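Local coordinates for SCO1/SenC family lipoprotein (Bacillus anthracis, PDB 4HDE) that probably binds copper and takes part in assembling cytochrome c oxidase, as a membrane-attached lipoprotein of thioredoxin-like fold, at residues K23-G26 against T27-K31; A88-Q91 against K92-D96; E159-I162 against R163-R167; T42-Q45 against T46-P50. All blocks are in the same frame, centred on the assembly; numbering follows the deposited sequence.

Contact 1 (K23-G26 against T27-K31); sequences KPFG and TKDLK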
loop_
_atom_site.group_PDB
_atom_site.type_symbol
_atom_site.label_atom_id
_atom_site.label_comp_id
_atom_site.label_asym_id
_atom_site.label_seq_id
_atom_site.Cartn_x
_atom_site.Cartn_y
_atom_site.Cartn_z
ATOM N N LYS A 23 -12.660 -2.043 -10.680
ATOM C CA LYS A 23 -13.751 -1.506 -9.867
ATOM C C LYS A 23 -13.251 -0.329 -9.030
ATOM O O LYS A 23 -12.082 -0.291 -8.653
ATOM C CB LYS A 23 -14.302 -2.596 -8.933
ATOM C CG LYS A 23 -14.615 -3.921 -9.601
ATOM C CD LYS A 23 -15.792 -3.792 -10.532
ATOM C CE LYS A 23 -16.056 -5.089 -11.297
ATOM N NZ LYS A 23 -16.544 -6.202 -10.442
ATOM N N PRO A 24 -14.130 0.630 -8.716
ATOM C CA PRO A 24 -13.737 1.775 -7.887
ATOM C C PRO A 24 -13.352 1.357 -6.482
ATOM O O PRO A 24 -13.994 0.503 -5.871
ATOM C CB PRO A 24 -15.010 2.634 -7.845
ATOM C CG PRO A 24 -16.127 1.658 -8.058
ATOM C CD PRO A 24 -15.560 0.671 -9.065
ATOM N N PHE A 25 -12.302 1.972 -5.961
ATOM C CA PHE A 25 -11.856 1.671 -4.611
ATOM C C PHE A 25 -11.056 2.829 -4.052
ATOM O O PHE A 25 -10.227 3.423 -4.742
ATOM C CB PHE A 25 -10.989 0.402 -4.593
ATOM C CG PHE A 25 -10.794 -0.183 -3.214
ATOM C CD1 PHE A 25 -11.732 -1.044 -2.681
ATOM C CD2 PHE A 25 -9.687 0.153 -2.447
ATOM C CE1 PHE A 25 -11.559 -1.581 -1.415
ATOM C CE2 PHE A 25 -9.523 -0.380 -1.179
ATOM C CZ PHE A 25 -10.455 -1.243 -0.669
ATOM N N GLY A 26 -11.290 3.142 -2.786
ATOM C CA GLY A 26 -10.495 4.144 -2.109
ATOM C C GLY A 26 -11.056 4.480 -0.745
ATOM O O GLY A 26 -11.523 3.599 -0.026
ATOM N N THR A 27 -11.015 5.762 -0.406
ATOM C CA THR A 27 -11.429 6.234 0.909
ATOM C C THR A 27 -12.810 5.736 1.317
ATOM O O THR A 27 -13.034 5.370 2.475
ATOM C CB THR A 27 -11.412 7.759 0.936
ATOM O OG1 THR A 27 -10.148 8.211 0.437
ATOM C CG2 THR A 27 -11.624 8.281 2.359
ATOM N N LYS A 28 -13.747 5.724 0.379
ATOM C CA LYS A 28 -15.106 5.287 0.680
ATOM C C LYS A 28 -15.083 3.895 1.316
ATOM O O LYS A 28 -15.811 3.628 2.268
ATOM C CB LYS A 28 -15.960 5.291 -0.592
ATOM C CG LYS A 28 -17.366 4.741 -0.423
ATOM C CD LYS A 28 -18.095 4.725 -1.756
ATOM C CE LYS A 28 -19.532 4.249 -1.604
ATOM N NZ LYS A 28 -19.614 2.801 -1.274
ATOM N N ASP A 29 -14.238 3.019 0.793
ATOM C CA ASP A 29 -14.135 1.649 1.274
ATOM C C ASP A 29 -13.302 1.536 2.542
ATOM O O ASP A 29 -13.578 0.706 3.400
ATOM C CB ASP A 29 -13.519 0.785 0.178
ATOM C CG ASP A 29 -14.212 0.974 -1.144
ATOM O OD1 ASP A 29 -15.195 0.257 -1.397
ATOM O OD2 ASP A 29 -13.801 1.870 -1.903
ATOM N N LEU A 30 -12.287 2.381 2.649
ATOM C CA LEU A 30 -11.255 2.239 3.666
ATOM C C LEU A 30 -11.521 3.000 4.963
ATOM O O LEU A 30 -10.970 2.651 6.008
ATOM C CB LEU A 30 -9.912 2.675 3.078
ATOM C CG LEU A 30 -9.367 1.785 1.962
ATOM C CD1 LEU A 30 -8.292 2.555 1.197
ATOM C CD2 LEU A 30 -8.849 0.461 2.497
ATOM N N LYS A 31 -12.342 4.043 4.907
ATOM C CA LYS A 31 -12.630 4.842 6.091
ATOM C C LYS A 31 -13.361 3.995 7.124
ATOM O O LYS A 31 -14.451 3.493 6.876
ATOM C CB LYS A 31 -13.444 6.084 5.724
ATOM C CG LYS A 31 -13.719 7.031 6.888
ATOM C CD LYS A 31 -12.432 7.670 7.390
ATOM C CE LYS A 31 -12.710 8.761 8.420
ATOM N NZ LYS A 31 -13.557 9.866 7.876
HETATM O O HOH W 1 -16.049 1.062 -3.990
#
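Asp29 folds back over Gly26 and Phe25 where strand 24-26 turns straight into helix 27-30. Gly26 is the N-cap residue, and Asp29 the third residue of the helix. Its OD2 accepts from Gly26 N at 3.0 Å and 160°, which is the half of a capping box in which the N3 carboxylate takes the N-H of the cap. The carboxylate is met on its anti side, somewhat out of its plane. With CG placed beside its own backbone N (chi1 -50°), the Asp29 side chain lies back along the strand end. In the other sense, Gly26 O accepts two helix N-H groups: Leu30 N lies in the carbonyl plane at 3.0 Å, whereas Asp29 N comes from above it at 2.9 Å. Both the amide and the carbonyl of the cap are thus held.

The Phe25 ring is the floor of this turn. Asp29 CB sits over one face, 3.9 Å from the ring centroid, as a CH-pi contact, and the carboxylate stacks on the ring, the two planes 9° apart. Leu30 continues the cover more obliquely, its CG 3.8 Å from Phe25 CE2. A water bridges the two segments, donating to Pro24 O and to Asp29 OD1, each at 2.8 Å.

Strand 24-26 pairs with strand 16-18 in a small antiparallel sheet, through backbone bonds between Phe25 and Phe17. Phe25 rests on Asn101 and Leu103 of strand 100-103, and Leu30 on Gln70 and Val72 of strand 70-75, so strand and helix lean together against one border of the main sheet.

Contact 2 (A88-Q91 against K92-D96); sequences AFIQ and KFTED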
loop_
_atom_site.group_PDB
_atom_site.type_symbol
_atom_site.label_atom_id
_atom_site.label_comp_id
_atom_site.label_asym_id
_atom_site.label_seq_id
_atom_site.Cartn_x
_atom_site.Cartn_y
_atom_site.Cartn_z
ATOM N N ALA A 88 -2.566 -9.821 -12.615
ATOM C CA ALA A 88 -1.591 -10.856 -12.943
ATOM C C ALA A 88 -0.386 -10.796 -12.011
ATOM O O ALA A 88 0.159 -11.834 -11.619
ATOM C CB ALA A 88 -1.153 -10.731 -14.392
ATOM N N PHE A 89 0.015 -9.583 -11.654
ATOM C CA PHE A 89 1.136 -9.375 -10.747
ATOM C C PHE A 89 0.864 -9.978 -9.370
ATOM O O PHE A 89 1.673 -10.758 -8.859
ATOM C CB PHE A 89 1.451 -7.877 -10.632
ATOM C CG PHE A 89 2.576 -7.551 -9.670
ATOM C CD1 PHE A 89 3.894 -7.604 -10.084
ATOM C CD2 PHE A 89 2.303 -7.175 -8.362
ATOM C CE1 PHE A 89 4.926 -7.300 -9.208
ATOM C CE2 PHE A 89 3.331 -6.870 -7.486
ATOM C CZ PHE A 89 4.633 -6.932 -7.910
ATOM N N ILE A 90 -0.274 -9.641 -8.774
ATOM C CA ILE A 90 -0.522 -10.047 -7.389
ATOM C C ILE A 90 -0.713 -11.559 -7.236
ATOM O O ILE A 90 -0.404 -12.131 -6.188
ATOM C CB ILE A 90 -1.701 -9.262 -6.753
ATOM C CG1 ILE A 90 -1.742 -9.453 -5.228
ATOM C CG2 ILE A 90 -3.021 -9.671 -7.359
ATOM C CD1 ILE A 90 -0.479 -9.005 -4.508
ATOM N N GLN A 91 -1.176 -12.215 -8.296
ATOM C CA GLN A 91 -1.448 -13.646 -8.216
ATOM C C GLN A 91 -0.201 -14.477 -7.898
ATOM O O GLN A 91 -0.316 -15.582 -7.371
ATOM C CB GLN A 91 -2.158 -14.149 -9.479
ATOM C CG GLN A 91 -3.584 -13.613 -9.619
ATOM C CD GLN A 91 -4.290 -14.108 -10.868
ATOM O OE1 GLN A 91 -3.654 -14.578 -11.809
ATOM N NE2 GLN A 91 -5.616 -14.003 -10.879
ATOM N N LYS A 92 0.978 -13.940 -8.174
ATOM C CA LYS A 92 2.200 -14.669 -7.870
ATOM C C LYS A 92 2.438 -14.778 -6.368
ATOM O O LYS A 92 2.970 -15.778 -5.876
ATOM C CB LYS A 92 3.395 -13.985 -8.528
ATOM C CG LYS A 92 4.725 -14.609 -8.144
ATOM C CD LYS A 92 5.857 -14.099 -9.022
ATOM C CE LYS A 92 7.166 -14.765 -8.633
ATOM N NZ LYS A 92 8.049 -15.013 -9.803
ATOM N N PHE A 93 2.026 -13.745 -5.645
ATOM C CA PHE A 93 2.448 -13.548 -4.260
ATOM C C PHE A 93 1.478 -14.020 -3.199
ATOM O O PHE A 93 1.881 -14.268 -2.068
ATOM C CB PHE A 93 2.745 -12.070 -4.031
ATOM C CG PHE A 93 3.815 -11.539 -4.930
ATOM C CD1 PHE A 93 5.157 -11.721 -4.636
ATOM C CD2 PHE A 93 3.477 -10.879 -6.101
ATOM C CE1 PHE A 93 6.139 -11.230 -5.491
ATOM C CE2 PHE A 93 4.449 -10.391 -6.952
ATOM C CZ PHE A 93 5.781 -10.567 -6.649
ATOM N N THR A 94 0.199 -14.083 -3.546
ATOM C CA THR A 94 -0.821 -14.444 -2.577
ATOM C C THR A 94 -2.022 -15.060 -3.270
ATOM O O THR A 94 -2.292 -14.759 -4.429
ATOM C CB THR A 94 -1.273 -13.230 -1.737
ATOM O OG1 THR A 94 -2.217 -13.670 -0.752
ATOM C CG2 THR A 94 -1.909 -12.159 -2.613
ATOM N N GLU A 95 -2.722 -15.932 -2.552
ATOM C CA GLU A 95 -3.983 -16.495 -3.025
ATOM C C GLU A 95 -5.174 -15.787 -2.387
ATOM O O GLU A 95 -6.324 -16.180 -2.590
ATOM C CB GLU A 95 -4.041 -17.991 -2.728
ATOM C CG GLU A 95 -2.969 -18.771 -3.457
ATOM C CD GLU A 95 -3.144 -20.262 -3.334
ATOM O OE1 GLU A 95 -3.161 -20.768 -2.195
ATOM O OE2 GLU A 95 -3.268 -20.927 -4.382
ATOM N N ASP A 96 -4.896 -14.747 -1.610
ATOM C CA ASP A 96 -5.934 -14.007 -0.913
ATOM C C ASP A 96 -5.903 -12.535 -1.311
ATOM O O ASP A 96 -4.992 -11.804 -0.937
ATOM C CB ASP A 96 -5.741 -14.155 0.601
ATOM C CG ASP A 96 -6.862 -13.516 1.409
ATOM O OD1 ASP A 96 -7.862 -13.052 0.818
ATOM O OD2 ASP A 96 -6.747 -13.497 2.653
#
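Ile90 O gathers the backbone of Phe93 and Thr94 as the chain winds out of helix 83-90 into the loop before strand 100-103, at the C-terminal end of a helix in the thioredoxin-like fold. Phe93 N bonds to Ile90 O at 3.0 Å, arriving from above the carbonyl plane. Thr94 N reaches the same oxygen more weakly, at 3.3 Å, and Lys92 N makes a similarly weak bond to Phe89 O. Two bonds span three residues and one spans four, a mixed pattern as the chain leaves the helix.

Among the side chains, Phe93 leans back over Phe89. Its CE2 stands over one face of the Phe89 ring, 3.6 Å from CZ, with the centroids 5.0 Å apart and the planes at 46°, an oblique pair. The Phe93 ring edge also lies against the backbone, CD2 being 3.3 Å from Phe89 O. Both rings touch Thr52 of helix 48-64.

Thr94 turns its methyl to Ile90: with OG1 opposite the backbone N (chi1 -177°), CG2 falls between N and the carbonyl carbon and packs 3.8 Å from Ile90 CG1. The hydroxyl, also hydrogen-bonded to Gln59 OE1 of helix 48-64, makes an ST turn in which Asp96 N donates to Thr94 OG1 at 3.0 Å and 163°.

Contact 3 (E159-I162 against R163-R167); sequences EDII and RDMKR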
loop_
_atom_site.group_PDB
_atom_site.type_symbol
_atom_site.label_atom_id
_atom_site.label_comp_id
_atom_site.label_asym_id
_atom_site.label_seq_id
_atom_site.Cartn_x
_atom_site.Cartn_y
_atom_site.Cartn_z
ATOM N N GLU A 159 6.750 -8.005 13.707
ATOM C CA GLU A 159 6.223 -8.021 15.065
ATOM C C GLU A 159 5.789 -6.633 15.540
ATOM O O GLU A 159 4.758 -6.502 16.198
ATOM C CB GLU A 159 7.241 -8.644 16.025
ATOM C CG GLU A 159 7.522 -10.111 15.754
ATOM C CD GLU A 159 8.509 -10.346 14.612
ATOM O OE1 GLU A 159 9.155 -9.379 14.151
ATOM O OE2 GLU A 159 8.639 -11.510 14.180
ATOM N N ASP A 160 6.569 -5.603 15.211
ATOM C CA ASP A 160 6.200 -4.212 15.504
ATOM C C ASP A 160 4.876 -3.844 14.843
ATOM O O ASP A 160 4.002 -3.229 15.458
ATOM C CB ASP A 160 7.272 -3.242 14.981
ATOM C CG ASP A 160 8.483 -3.116 15.898
ATOM O OD1 ASP A 160 8.588 -3.865 16.886
ATOM O OD2 ASP A 160 9.351 -2.257 15.609
ATOM N N ILE A 161 4.745 -4.186 13.567
ATOM C CA ILE A 161 3.529 -3.870 12.826
ATOM C C ILE A 161 2.315 -4.568 13.427
ATOM O O ILE A 161 1.279 -3.936 13.641
ATOM C CB ILE A 161 3.665 -4.221 11.335
ATOM C CG1 ILE A 161 4.870 -3.482 10.733
ATOM C CG2 ILE A 161 2.375 -3.851 10.599
ATOM C CD1 ILE A 161 5.201 -3.876 9.306
ATOM N N ILE A 162 2.452 -5.854 13.724
ATOM C CA ILE A 162 1.383 -6.614 14.357
ATOM C C ILE A 162 0.981 -5.984 15.698
ATOM O O ILE A 162 -0.210 -5.853 16.002
ATOM C CB ILE A 162 1.804 -8.088 14.547
ATOM C CG1 ILE A 162 1.889 -8.801 13.195
ATOM C CG2 ILE A 162 0.842 -8.810 15.475
ATOM C CD1 ILE A 162 0.551 -8.954 12.497
ATOM N N ARG A 163 1.976 -5.614 16.505
ATOM C CA ARG A 163 1.738 -4.961 17.795
ATOM C C ARG A 163 0.910 -3.690 17.607
ATOM O O ARG A 163 -0.060 -3.442 18.333
ATOM C CB ARG A 163 3.085 -4.631 18.464
ATOM C CG ARG A 163 3.018 -3.748 19.713
ATOM C CD ARG A 163 4.358 -3.038 19.964
ATOM N NE ARG A 163 4.687 -2.130 18.870
ATOM C CZ ARG A 163 5.913 -1.704 18.581
ATOM N NH1 ARG A 163 6.103 -0.889 17.549
ATOM N NH2 ARG A 163 6.950 -2.102 19.311
ATOM N N ASP A 164 1.312 -2.877 16.644
ATOM C CA ASP A 164 0.612 -1.624 16.382
ATOM C C ASP A 164 -0.823 -1.850 15.878
ATOM O O ASP A 164 -1.748 -1.119 16.262
ATOM C CB ASP A 164 1.418 -0.760 15.405
ATOM C CG ASP A 164 2.745 -0.282 15.991
ATOM O OD1 ASP A 164 2.901 -0.266 17.226
ATOM O OD2 ASP A 164 3.644 0.103 15.205
HETATM N N MSE A 165 -1.011 -2.853 15.024
HETATM C CA MSE A 165 -2.354 -3.235 14.602
HETATM C C MSE A 165 -3.212 -3.644 15.782
HETATM O O MSE A 165 -4.391 -3.283 15.854
HETATM C CB MSE A 165 -2.295 -4.384 13.600
HETATM C CG MSE A 165 -1.811 -4.013 12.230
HETATM SE SE MSE A 165 -1.433 -5.609 11.206
HETATM C CE MSE A 165 -1.267 -4.774 9.474
ATOM N N LYS A 166 -2.639 -4.416 16.703
ATOM C CA LYS A 166 -3.387 -4.836 17.878
ATOM C C LYS A 166 -3.812 -3.644 18.718
ATOM O O LYS A 166 -4.921 -3.611 19.226
ATOM C CB LYS A 166 -2.580 -5.819 18.722
ATOM C CG LYS A 166 -2.435 -7.181 18.079
ATOM C CD LYS A 166 -1.723 -8.144 19.004
ATOM C CE LYS A 166 -1.658 -9.535 18.398
ATOM N NZ LYS A 166 -0.971 -10.492 19.302
ATOM N N ARG A 167 -2.939 -2.648 18.835
ATOM C CA ARG A 167 -3.293 -1.446 19.577
ATOM C C ARG A 167 -4.472 -0.721 18.917
ATOM O O ARG A 167 -5.383 -0.260 19.606
ATOM C CB ARG A 167 -2.090 -0.503 19.695
ATOM C CG ARG A 167 -0.929 -1.015 20.539
ATOM C CD ARG A 167 -1.319 -1.264 21.987
ATOM N NE ARG A 167 -1.854 -2.609 22.180
ATOM C CZ ARG A 167 -1.113 -3.713 22.219
ATOM N NH1 ARG A 167 0.206 -3.640 22.077
ATOM N NH2 ARG A 167 -1.689 -4.897 22.402
HETATM O O HOH W 2 10.119 -2.190 18.710
HETATM O O HOH W 3 8.782 0.202 17.832
#
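Arg163 stands between Asp160, one turn earlier in helix 158-169, and its neighbour Asp164, and the three form a salt-bridge network. Arg163 grips Asp164 side-on, its NE and NH1 both donating to Asp164 OD1, at 3.1 and 3.3 Å, from the same face of that carboxylate. The oxygen lies near the guanidinium plane, where N-H groups can point at it, although NE comes from above the carboxylate plane. Asp160 is met differently. Its OD1 is 3.4 Å from Arg163 NH2 but well out of the guanidinium plane, a pairing of charges alone, with the two flat groups 22° apart and Asp160 CB over the guanidinium face. The bend of the arginine at chi3 (63°) brings its end back to both acids. A water bridges the looser pair, donating to Asp160 OD1 at 2.9 Å and accepting from Arg163 NH2 at 3.2 Å; a second accepts from Arg163 NH1.

Regular backbone bonds four residues apart join 159-162 to 163-166. On the apolar side, selenomethionine Met165 (a labelled residue) runs beside Ile161, its CE 3.9 Å from CG2, while its SE is 4.1 Å from Ile162 CD1. Ile162 CG2 also meets Lys166 CE at 3.9 Å.

The helix lies against strands 136-140 and 146-151, at one border of the main sheet: Asp164 OD2 bonds to Tyr150 OH, Met165 touches Leu139, and Lys166 forms a salt bridge with Glu65, just past helix 48-64.

Contact 4 (T42-Q45 against T46-P50); sequences TNCQ and TVCPP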
loop_
_atom_site.group_PDB
_atom_site.type_symbol
_atom_site.label_atom_id
_atom_site.label_comp_id
_atom_site.label_asym_id
_atom_site.label_seq_id
_atom_site.Cartn_x
_atom_site.Cartn_y
_atom_site.Cartn_z
ATOM N N THR A 42 4.519 -2.737 -11.616
ATOM C CA THR A 42 4.662 -4.129 -12.042
ATOM C C THR A 42 5.898 -4.401 -12.886
ATOM O O THR A 42 6.345 -5.541 -12.961
ATOM C CB THR A 42 3.407 -4.678 -12.771
ATOM O OG1 THR A 42 3.316 -4.126 -14.086
ATOM C CG2 THR A 42 2.142 -4.361 -11.984
ATOM N N ASN A 43 6.462 -3.374 -13.511
ATOM C CA ASN A 43 7.665 -3.576 -14.314
ATOM C C ASN A 43 8.962 -3.334 -13.546
ATOM O O ASN A 43 10.025 -3.191 -14.143
ATOM C CB ASN A 43 7.622 -2.728 -15.585
ATOM C CG ASN A 43 6.692 -3.310 -16.632
ATOM O OD1 ASN A 43 7.027 -4.293 -17.297
ATOM N ND2 ASN A 43 5.514 -2.714 -16.778
ATOM N N CYS A 44 8.869 -3.302 -12.224
ATOM C CA CYS A 44 10.040 -3.073 -11.381
ATOM C C CYS A 44 11.032 -4.231 -11.460
ATOM O O CYS A 44 10.660 -5.385 -11.284
ATOM C CB CYS A 44 9.630 -2.824 -9.929
ATOM S SG CYS A 44 11.055 -2.634 -8.833
ATOM N N GLN A 45 12.295 -3.912 -11.720
ATOM C CA GLN A 45 13.343 -4.924 -11.857
ATOM C C GLN A 45 14.125 -5.117 -10.560
ATOM O O GLN A 45 15.068 -5.916 -10.497
ATOM C CB GLN A 45 14.291 -4.550 -12.994
ATOM C CG GLN A 45 13.620 -4.523 -14.352
ATOM C CD GLN A 45 14.553 -4.060 -15.451
ATOM O OE1 GLN A 45 15.537 -3.360 -15.197
ATOM N NE2 GLN A 45 14.252 -4.452 -16.684
ATOM N N THR A 46 13.727 -4.391 -9.520
ATOM C CA THR A 46 14.425 -4.485 -8.240
ATOM C C THR A 46 13.518 -4.825 -7.048
ATOM O O THR A 46 13.267 -5.995 -6.767
ATOM C CB THR A 46 15.313 -3.227 -7.956
ATOM O OG1 THR A 46 14.490 -2.058 -7.828
ATOM C CG2 THR A 46 16.335 -3.008 -9.077
ATOM N N VAL A 47 13.022 -3.814 -6.350
ATOM C CA VAL A 47 12.500 -4.048 -5.012
ATOM C C VAL A 47 11.011 -4.352 -4.895
ATOM O O VAL A 47 10.569 -4.787 -3.843
ATOM C CB VAL A 47 12.830 -2.888 -4.047
ATOM C CG1 VAL A 47 14.336 -2.709 -3.926
ATOM C CG2 VAL A 47 12.160 -1.604 -4.508
ATOM N N CYS A 48 10.225 -4.133 -5.946
ATOM C CA CYS A 48 8.779 -4.303 -5.784
ATOM C C CYS A 48 8.337 -5.753 -5.555
ATOM O O CYS A 48 7.455 -6.000 -4.726
ATOM C CB CYS A 48 7.993 -3.629 -6.910
ATOM S SG CYS A 48 8.106 -1.805 -6.882
ATOM N N PRO A 49 8.930 -6.717 -6.286
ATOM C CA PRO A 49 8.522 -8.093 -5.947
ATOM C C PRO A 49 8.852 -8.509 -4.493
ATOM O O PRO A 49 7.961 -9.042 -3.821
ATOM C CB PRO A 49 9.250 -8.945 -7.006
ATOM C CG PRO A 49 9.417 -7.998 -8.174
ATOM C CD PRO A 49 9.713 -6.662 -7.535
ATOM N N PRO A 50 10.074 -8.239 -3.995
ATOM C CA PRO A 50 10.277 -8.579 -2.575
ATOM C C PRO A 50 9.395 -7.768 -1.622
ATOM O O PRO A 50 8.950 -8.322 -0.625
ATOM C CB PRO A 50 11.759 -8.298 -2.329
ATOM C CG PRO A 50 12.259 -7.588 -3.540
ATOM C CD PRO A 50 11.330 -7.886 -4.681
#
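Cys44 and Cys48 form the CxxxC motif, followed here by two prolines, that marks the Sco family within the thioredoxin-like fold. It lies where the loop after strand 35-40 enters helix 48-64.

The polar contacts converge on one sulfur. Cys44 SG accepts from Thr46 N at 3.3 Å and 154°, and from Cys48 N at 3.4 Å and 162°, so the N-H groups of Thr46 and Cys48 both point at the sulfur. A chi1 of 177° swings the sulfur to the side opposite the backbone N, over the turn made by residues 45-48. Val47 N, also buried here, has no hydrogen-bond partner in the model. Outside the turn, the Gln130 side chain bonds to Gln45 N and Asn43 O, tying the loop to another part of the chain.

The apolar contacts join the two cysteines. Cys44 CB lies 3.5 Å from Cys48 CB and 3.6 Å from Cys48 SG. Pro49 CD adds a looser touch, 4.1 Å from Cys44 O.

For function, relatives in this family bind copper through the two cysteines and a histidine. Cys48 touches His133 here, which is consistent with the same site. Cys44 is partly exposed and Cys48 buried. No disulfide joins them in this structure: Cys44 SG and Cys48 SG stand 3.6 Å apart, well beyond the length of an S-S bond.

In the fold
From the N terminus the order is contact 1, contact 4, contact 2, contact 3. Each is a local turn or helix segment closing only a few residues, all are in series, and none nests or crosses another. Contact 1 joins the small antiparallel sheet to helix 27-30. Contact 4, about 25 Å away between centres and on the opposite side of the chain's centre, leads strand 35-40 into helix 48-64. Contact 2 ends helix 83-90 and touches contact 4: Phe93 CE1 is 3.3 Å from Pro49 O, and Phe89 CB 3.8 Å from Thr42 CG2. Contact 3 lies in the C-terminal helix, about 12 Å from each of the others at nearest atoms.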